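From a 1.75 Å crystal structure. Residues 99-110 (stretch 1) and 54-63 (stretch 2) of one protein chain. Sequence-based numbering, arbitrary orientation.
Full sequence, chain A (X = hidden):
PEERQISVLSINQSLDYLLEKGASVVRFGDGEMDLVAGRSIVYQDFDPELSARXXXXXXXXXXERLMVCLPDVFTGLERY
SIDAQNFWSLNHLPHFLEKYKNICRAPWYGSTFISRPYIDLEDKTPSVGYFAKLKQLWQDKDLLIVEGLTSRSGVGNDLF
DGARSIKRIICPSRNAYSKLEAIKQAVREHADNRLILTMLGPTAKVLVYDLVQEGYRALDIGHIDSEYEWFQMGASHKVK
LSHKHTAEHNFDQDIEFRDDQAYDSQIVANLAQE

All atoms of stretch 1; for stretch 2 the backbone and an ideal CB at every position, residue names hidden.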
ATOM      1  N   LYS A  99       9.215 -30.824  13.143  1.00 35.60           N
ATOM      2  CA  LYS A  99      10.460 -30.106  12.886  1.00 33.13           C
ATOM      3  C   LYS A  99      10.257 -28.603  13.034  1.00 27.02           C
ATOM      4  O   LYS A  99      11.089 -27.911  13.638  1.00 28.38           O
ATOM      5  CB  LYS A  99      10.992 -30.433  11.489  1.00 24.68           C
ATOM      6  CG  LYS A  99      11.692 -31.792  11.389  1.00 37.97           C
ATOM      7  CD  LYS A  99      12.630 -31.871  10.193  1.00 33.31           C
ATOM      8  CE  LYS A  99      13.147 -33.293  10.031  1.00 31.75           C
ATOM      9  NZ  LYS A  99      13.981 -33.661  11.211  1.00 30.21           N
ATOM     10  N   TYR A 100       9.148 -28.082  12.505  1.00 28.18           N
ATOM     11  CA  TYR A 100       8.841 -26.664  12.688  1.00 29.89           C
ATOM     12  C   TYR A 100       8.785 -26.303  14.167  1.00 27.80           C
ATOM     13  O   TYR A 100       9.402 -25.324  14.599  1.00 31.82           O
ATOM     14  CB  TYR A 100       7.522 -26.306  12.004  1.00 26.15           C
ATOM     15  CG  TYR A 100       7.623 -26.128  10.507  1.00 22.40           C
ATOM     16  CD1 TYR A 100       8.277 -25.034   9.966  1.00 20.26           C
ATOM     17  CD2 TYR A 100       7.041 -27.043   9.635  1.00 26.42           C
ATOM     18  CE1 TYR A 100       8.361 -24.854   8.597  1.00 22.82           C
ATOM     19  CE2 TYR A 100       7.122 -26.877   8.259  1.00 25.11           C
ATOM     20  CZ  TYR A 100       7.783 -25.783   7.746  1.00 25.91           C
ATOM     21  OH  TYR A 100       7.870 -25.602   6.381  1.00 23.86           O
ATOM     22  N   LYS A 101       8.048 -27.086  14.961  1.00 31.18           N
ATOM     23  CA  LYS A 101       7.953 -26.801  16.390  1.00 39.33           C
ATOM     24  C   LYS A 101       9.304 -26.938  17.092  1.00 38.04           C
ATOM     25  O   LYS A 101       9.563 -26.237  18.077  1.00 34.37           O
ATOM     26  CB  LYS A 101       6.905 -27.709  17.040  1.00 41.44           C
ATOM     27  CG  LYS A 101       5.513 -27.505  16.476  1.00 25.42           C
ATOM     28  CD  LYS A 101       4.467 -28.387  17.133  1.00 32.02           C
ATOM     29  CE  LYS A 101       4.918 -29.833  17.235  1.00 37.66           C
ATOM     30  NZ  LYS A 101       3.852 -30.742  17.777  1.00 39.08           N
ATOM     31  N   ASN A 102      10.184 -27.807  16.589  1.00 34.38           N
ATOM     32  CA  ASN A 102      11.486 -27.983  17.225  1.00 40.41           C
ATOM     33  C   ASN A 102      12.454 -26.857  16.872  1.00 34.17           C
ATOM     34  O   ASN A 102      13.206 -26.391  17.736  1.00 29.03           O
ATOM     35  CB  ASN A 102      12.076 -29.338  16.851  1.00 53.36           C
ATOM     36  CG  ASN A 102      11.843 -30.381  17.921  1.00 63.49           C
ATOM     37  OD1 ASN A 102      12.518 -30.390  18.951  1.00 65.49           O
ATOM     38  ND2 ASN A 102      10.876 -31.263  17.689  1.00 67.39           N
ATOM     39  N   ILE A 103      12.471 -26.422  15.612  1.00 28.29           N
ATOM     40  CA  ILE A 103      13.410 -25.386  15.192  1.00 29.60           C
ATOM     41  C   ILE A 103      12.871 -23.991  15.509  1.00 22.86           C
ATOM     42  O   ILE A 103      13.614 -23.111  15.955  1.00 24.32           O
ATOM     43  CB  ILE A 103      13.724 -25.519  13.687  1.00 29.76           C
ATOM     44  CG1 ILE A 103      14.296 -26.901  13.346  1.00 26.60           C
ATOM     45  CG2 ILE A 103      14.681 -24.412  13.250  1.00 29.09           C
ATOM     46  CD1 ILE A 103      14.249 -27.232  11.854  1.00 23.14           C
ATOM     47  N   CYS A 104      11.591 -23.753  15.260  1.00 23.70           N
ATOM     48  CA  CYS A 104      11.025 -22.404  15.281  1.00 24.04           C
ATOM     49  C   CYS A 104      10.413 -22.129  16.648  1.00 25.38           C
ATOM     50  O   CYS A 104       9.265 -22.489  16.914  1.00 28.37           O
ATOM     51  CB  CYS A 104      10.010 -22.242  14.157  1.00 27.24           C
ATOM     52  SG  CYS A 104      10.735 -22.621  12.567  1.00 26.87           S
ATOM     53  N   ARG A 105      11.187 -21.474  17.515  1.00 33.21           N
ATOM     54  CA  ARG A 105      10.780 -21.208  18.889  1.00 29.03           C
ATOM     55  C   ARG A 105      10.779 -19.715  19.202  1.00 35.95           C
ATOM     56  O   ARG A 105      10.679 -19.323  20.367  1.00 40.92           O
ATOM     57  CB  ARG A 105      11.709 -21.971  19.839  1.00 27.25           C
ATOM     58  CG  ARG A 105      11.515 -23.478  19.745  1.00 36.98           C
ATOM     59  CD  ARG A 105      12.820 -24.252  19.913  1.00 48.84           C
ATOM     60  NE  ARG A 105      13.261 -24.431  21.289  1.00 58.40           N
ATOM     61  CZ  ARG A 105      14.160 -25.338  21.659  1.00 64.75           C
ATOM     62  NH1 ARG A 105      14.708 -26.140  20.750  1.00 66.00           N
ATOM     63  NH2 ARG A 105      14.516 -25.444  22.932  1.00 66.84           N
ATOM     64  N   ALA A 106      10.832 -18.873  18.173  1.00 37.28           N
ATOM     65  CA  ALA A 106      10.785 -17.436  18.366  1.00 37.62           C
ATOM     66  C   ALA A 106       9.382 -16.999  18.778  1.00 29.00           C
ATOM     67  O   ALA A 106       8.409 -17.727  18.567  1.00 22.91           O
ATOM     68  CB  ALA A 106      11.209 -16.718  17.087  1.00 40.78           C
ATOM     69  N   PRO A 107       9.263 -15.826  19.410  1.00 30.37           N
ATOM     70  CA  PRO A 107       7.924 -15.322  19.764  1.00 30.96           C
ATOM     71  C   PRO A 107       6.985 -15.166  18.577  1.00 24.22           C
ATOM     72  O   PRO A 107       5.803 -15.508  18.693  1.00 23.65           O
ATOM     73  CB  PRO A 107       8.229 -13.972  20.430  1.00 35.04           C
ATOM     74  CG  PRO A 107       9.611 -14.108  20.950  1.00 35.59           C
ATOM     75  CD  PRO A 107      10.338 -14.994  19.982  1.00 32.58           C
ATOM     76  N   TRP A 108       7.470 -14.652  17.446  1.00 21.02           N
ATOM     77  CA  TRP A 108       6.622 -14.415  16.283  1.00 20.14           C
ATOM     78  C   TRP A 108       7.462 -14.459  15.015  1.00 21.93           C
ATOM     79  O   TRP A 108       8.689 -14.335  15.050  1.00 23.72           O
ATOM     80  CB  TRP A 108       5.871 -13.065  16.372  1.00 24.19           C
ATOM     81  CG  TRP A 108       6.764 -11.840  16.353  1.00 22.93           C
ATOM     82  CD1 TRP A 108       7.357 -11.237  17.434  1.00 30.06           C
ATOM     83  CD2 TRP A 108       7.182 -11.094  15.203  1.00 20.66           C
ATOM     84  NE1 TRP A 108       8.104 -10.160  17.025  1.00 26.61           N
ATOM     85  CE2 TRP A 108       8.009 -10.046  15.663  1.00 19.69           C
ATOM     86  CE3 TRP A 108       6.927 -11.200  13.831  1.00 15.98           C
ATOM     87  CZ2 TRP A 108       8.588  -9.120  14.802  1.00 17.65           C
ATOM     88  CZ3 TRP A 108       7.503 -10.276  12.974  1.00 15.54           C
ATOM     89  CH2 TRP A 108       8.329  -9.254  13.464  1.00 21.20           C
ATOM     90  N   TYR A 109       6.771 -14.651  13.887  1.00 18.25           N
ATOM     91  CA  TYR A 109       7.379 -14.678  12.565  1.00 22.74           C
ATOM     92  C   TYR A 109       6.515 -13.884  11.596  1.00 17.80           C
ATOM     93  O   TYR A 109       5.297 -13.788  11.765  1.00 20.14           O
ATOM     94  CB  TYR A 109       7.528 -16.109  12.036  1.00 19.65           C
ATOM     95  CG  TYR A 109       8.492 -16.955  12.831  1.00 17.83           C
ATOM     96  CD1 TYR A 109       8.095 -17.567  14.021  1.00 21.67           C
ATOM     97  CD2 TYR A 109       9.796 -17.158  12.392  1.00 22.51           C
ATOM     98  CE1 TYR A 109       8.980 -18.344  14.759  1.00 23.43           C
ATOM     99  CE2 TYR A 109      10.680 -17.944  13.118  1.00 22.34           C
ATOM    100  CZ  TYR A 109      10.265 -18.527  14.300  1.00 19.16           C
ATOM    101  OH  TYR A 109      11.136 -19.297  15.025  1.00 22.42           O
ATOM    102  N   GLY A 110       7.157 -13.323  10.577  1.00 16.70           N
ATOM    103  CA  GLY A 110       6.436 -12.740   9.464  1.00 14.85           C
ATOM    104  C   GLY A 110       5.887 -13.841   8.574  1.00 17.31           C
ATOM    105  O   GLY A 110       6.105 -15.030   8.804  1.00 15.10           O
ATOM    106  N   UNK A  54      20.429 -22.840   6.872  1.00 17.51           N
ATOM    107  CA  UNK A  54      19.013 -22.484   6.834  1.00 16.15           C
ATOM    108  C   UNK A  54      18.334 -22.785   8.162  1.00 17.52           C
ATOM    109  O   UNK A  54      17.558 -21.966   8.683  1.00 17.42           O
ATOM    110  CB  UNK A  54      18.305 -23.232   5.702  1.00 16.15           C
ATOM    111  N   UNK A  55      18.615 -23.959   8.720  1.00 18.84           N
ATOM    112  CA  UNK A  55      18.081 -24.316  10.025  1.00 18.71           C
ATOM    113  C   UNK A  55      18.491 -23.292  11.076  1.00 18.74           C
ATOM    114  O   UNK A  55      17.693 -22.931  11.948  1.00 19.30           O
ATOM    115  CB  UNK A  55      18.554 -25.713  10.432  1.00 18.71           C
ATOM    116  N   UNK A  56      19.711 -22.763  10.961  1.00 18.60           N
ATOM    117  CA  UNK A  56      20.183 -21.801  11.954  1.00 24.00           C
ATOM    118  C   UNK A  56      19.396 -20.501  11.875  1.00 24.17           C
ATOM    119  O   UNK A  56      19.049 -19.917  12.908  1.00 18.47           O
ATOM    120  CB  UNK A  56      21.675 -21.523  11.762  1.00 24.00           C
ATOM    121  N   UNK A  57      19.137 -20.023  10.656  1.00 20.76           N
ATOM    122  CA  UNK A  57      18.433 -18.760  10.486  1.00 19.21           C
ATOM    123  C   UNK A  57      16.967 -18.904  10.884  1.00 24.94           C
ATOM    124  O   UNK A  57      16.384 -17.997  11.505  1.00 17.60           O
ATOM    125  CB  UNK A  57      18.547 -18.274   9.040  1.00 19.21           C
ATOM    126  N   UNK A  58      16.361 -20.059  10.569  1.00 22.28           N
ATOM    127  CA  UNK A  58      14.960 -20.319  10.902  1.00 24.59           C
ATOM    128  C   UNK A  58      14.677 -20.198  12.388  1.00 27.44           C
ATOM    129  O   UNK A  58      13.543 -19.898  12.776  1.00 26.93           O
ATOM    130  CB  UNK A  58      14.559 -21.715  10.421  1.00 24.59           C
ATOM    131  N   UNK A  59      15.666 -20.485  13.230  1.00 27.16           N
ATOM    132  CA  UNK A  59      15.493 -20.522  14.672  1.00 29.34           C
ATOM    133  C   UNK A  59      15.662 -19.157  15.329  1.00 23.08           C
ATOM    134  O   UNK A  59      15.568 -19.065  16.550  1.00 25.09           O
ATOM    135  CB  UNK A  59      16.487 -21.512  15.284  1.00 29.34           C
ATOM    136  N   UNK A  60      15.936 -18.120  14.547  1.00 22.35           N
ATOM    137  CA  UNK A  60      16.231 -16.778  15.031  1.00 22.74           C
ATOM    138  C   UNK A  60      14.966 -15.957  15.246  1.00 23.85           C
ATOM    139  O   UNK A  60      13.950 -16.163  14.579  1.00 21.97           O
ATOM    140  CB  UNK A  60      17.156 -16.058  14.048  1.00 22.74           C
ATOM    141  N   UNK A  61      15.046 -15.000  16.168  1.00 24.44           N
ATOM    142  CA  UNK A  61      13.917 -14.123  16.454  1.00 19.29           C
ATOM    143  C   UNK A  61      13.963 -12.860  15.604  1.00 20.38           C
ATOM    144  O   UNK A  61      15.034 -12.368  15.232  1.00 19.77           O
ATOM    145  CB  UNK A  61      13.896 -13.754  17.939  1.00 19.29           C
ATOM    146  N   UNK A  62      12.778 -12.336  15.301  1.00 18.92           N
ATOM    147  CA  UNK A  62      12.638 -11.191  14.417  1.00 21.03           C
ATOM    148  C   UNK A  62      12.732  -9.884  15.205  1.00 22.11           C
ATOM    149  O   UNK A  62      12.325  -9.807  16.371  1.00 20.83           O
ATOM    150  CB  UNK A  62      11.311 -11.263  13.659  1.00 21.03           C
ATOM    151  N   UNK A  63      13.271  -8.856  14.552  1.00 22.68           N
ATOM    152  CA  UNK A  63      13.412  -7.535  15.156  1.00 21.99           C
ATOM    153  C   UNK A  63      13.489  -6.496  14.039  1.00 20.89           C
ATOM    154  O   UNK A  63      13.470  -6.831  12.856  1.00 19.22           O
ATOM    155  CB  UNK A  63      14.647  -7.467  16.056  1.00 21.99           C
TER

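Position 54 has helical backbone angles (-68/-45), and its ideal CB has nothing of stretch 1 within 5.5 Å. This contact therefore places no constraint on it; the residue is Leu54, whose carbonyl accepts the helical bond from the amide of 58.

At position 55 the CA-to-CB bond points sideways, and the ideal CB lies 4.8 Å from Ile103 CD1. A long chain with an aliphatic stem would suit, with open space for a polar end. Arg55 is found: its CG packs 3.8 Å from Ile103 CD1, while its backbone O lies 3.6 Å from Ile103 CG2.

Positions 56 and 57 are helical and point their CB atoms away, so stretch 1 selects nothing at either. They are Glu56 and Ile57.

Position 58 is more demanding. Its ideal CB points sideways, 3.9 Å from Ile103 CG2 and 4.5 Å from Cys104 SG, with the Tyr100 ring farther along. Apolar side chains such as leucine, isoleucine or methionine fit these surroundings, and the unbranched methionine could reach furthest. Met58 (m, t, p) brings its CE to 3.7 Å from Cys104 SG and 4.3 Å from Tyr100 CE1, obliquely to the ring. Its backbone O receives a weak hydrogen bond from Tyr109 OH at 3.3 Å, a contact available whatever the side chain.

At position 59 the backbone angles are -86/0, and the ideal CB is only 3.4 Å from Ile103 O. The CA makes a CA-H...O contact of 3.4 Å with that same oxygen. Such closeness favours a small residue: glycine, alanine or serine. Ser59 adopts chi1 p, and its OG donates to Glu56 O at 2.8 Å, satisfying the hydroxyl within its own stretch. Water 1 links the backbones, donating to Ser59 O (2.5 Å) and accepting from Arg105 N (3.1 Å).

Position 60 is extended (-87/153) with CB directed away, so many side chains would do. It is Met60; its nearest side-chain atom, CB, is 6.7 Å from Ala106 CB, but its backbone O lies 3.8 Å from that same carbon.

The ideal CB of position 61 lies 4.1 Å from Ala106 CB and 4.3 Å from Pro107 CD. A chain with aliphatic carbons near its base would pack here; glutamate, glutamine or lysine are all plausible. Glu61 places CG 3.7 Å from Ala106 CB and OE2 3.3 Å from Pro107 CD.

Position 62 points toward stretch 1, its ideal CB 3.6 Å from Trp108 CH2 and above the indole. A small residue, such as alanine or serine, can rest on that face. Ser62 does: its CB makes a CH-pi contact, 3.8 Å from the centroid of the Trp108 six-membered ring and 20° off the normal. Water 2 joins Ser62 OG to Trp108 O, at 3.0 Å from each, and water 3 bridges Ser62 N and Trp108 O, at 2.8 Å from each.

Position 63 points away, leaving its identity open; it is Asp63.

Stretch 2 (54-63) LREIMSMESD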
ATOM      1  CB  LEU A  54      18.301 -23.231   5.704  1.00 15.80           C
ATOM      2  CG  LEU A  54      18.732 -22.984   4.272  1.00 15.09           C
ATOM      3  CD1 LEU A  54      18.010 -23.978   3.350  1.00 15.03           C
ATOM      4  CD2 LEU A  54      18.425 -21.551   3.858  1.00 26.07           C
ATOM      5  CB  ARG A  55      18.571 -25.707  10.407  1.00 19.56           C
ATOM      6  CG  ARG A  55      17.974 -26.295  11.664  1.00 20.52           C
ATOM      7  CD  ARG A  55      18.506 -27.692  11.818  1.00 32.24           C
ATOM      8  NE  ARG A  55      19.964 -27.680  11.770  1.00 31.94           N
ATOM      9  CZ  ARG A  55      20.716 -28.756  11.560  1.00 33.97           C
ATOM     10  NH1 ARG A  55      20.145 -29.943  11.365  1.00 22.97           N
ATOM     11  NH2 ARG A  55      22.040 -28.643  11.530  1.00 31.34           N
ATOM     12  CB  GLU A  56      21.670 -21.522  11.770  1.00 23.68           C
ATOM     13  CG  GLU A  56      22.237 -20.744  12.940  1.00 30.93           C
ATOM     14  CD  GLU A  56      23.679 -20.312  12.760  1.00 32.73           C
ATOM     15  OE1 GLU A  56      24.325 -20.719  11.770  1.00 25.60           O
ATOM     16  OE2 GLU A  56      24.143 -19.512  13.604  1.00 36.66           O
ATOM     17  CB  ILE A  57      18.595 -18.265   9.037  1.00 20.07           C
ATOM     18  CG1 ILE A  57      20.065 -18.030   8.691  1.00 15.73           C
ATOM     19  CG2 ILE A  57      17.839 -16.987   8.805  1.00 15.00           C
ATOM     20  CD1 ILE A  57      20.277 -17.849   7.183  1.00 17.64           C
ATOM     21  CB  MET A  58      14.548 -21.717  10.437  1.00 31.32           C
ATOM     22  CG  MET A  58      14.444 -21.894   8.942  1.00 36.17           C
ATOM     23  SD  MET A  58      13.946 -23.575   8.509  1.00 37.21           S
ATOM     24  CE  MET A  58      12.448 -23.710   9.479  1.00 34.30           C
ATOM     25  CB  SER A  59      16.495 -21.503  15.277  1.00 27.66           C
ATOM     26  OG  SER A  59      17.811 -20.984  15.161  1.00 31.20           O
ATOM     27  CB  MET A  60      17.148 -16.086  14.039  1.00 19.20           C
ATOM     28  CG  MET A  60      18.560 -16.486  14.246  1.00 30.36           C
ATOM     29  SD  MET A  60      19.520 -15.641  13.030  1.00 36.72           S
ATOM     30  CE  MET A  60      19.984 -14.201  13.984  1.00 36.57           C
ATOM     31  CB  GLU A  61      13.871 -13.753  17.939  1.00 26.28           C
ATOM     32  CG  GLU A  61      13.992 -14.959  18.858  1.00 45.37           C
ATOM     33  CD  GLU A  61      13.955 -14.583  20.327  1.00 58.22           C
ATOM     34  OE1 GLU A  61      14.510 -13.520  20.685  1.00 57.25           O
ATOM     35  OE2 GLU A  61      13.380 -15.360  21.123  1.00 62.79           O
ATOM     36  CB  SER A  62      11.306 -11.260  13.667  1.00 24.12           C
ATOM     37  OG  SER A  62      11.245 -12.386  12.803  1.00 22.71           O
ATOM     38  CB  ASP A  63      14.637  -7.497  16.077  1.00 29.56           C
ATOM     39  CG  ASP A  63      15.952  -7.730  15.337  1.00 31.75           C
ATOM     40  OD1 ASP A  63      16.062  -7.396  14.144  1.00 24.80           O
ATOM     41  OD2 ASP A  63      16.879  -8.311  15.942  1.00 32.37           O
TER
HETATM   42  O   HOH W   1      14.037 -20.457  17.950  1.00 32.03           O
HETATM   43  O   HOH W   2      11.448 -15.011  14.213  1.00 20.91           O
HETATM   44  O   HOH W   3      10.563 -13.143  16.833  1.00 20.93           O
HETATM   45  O   HOH W   4      10.208  -8.031  17.448  1.00 23.11           O
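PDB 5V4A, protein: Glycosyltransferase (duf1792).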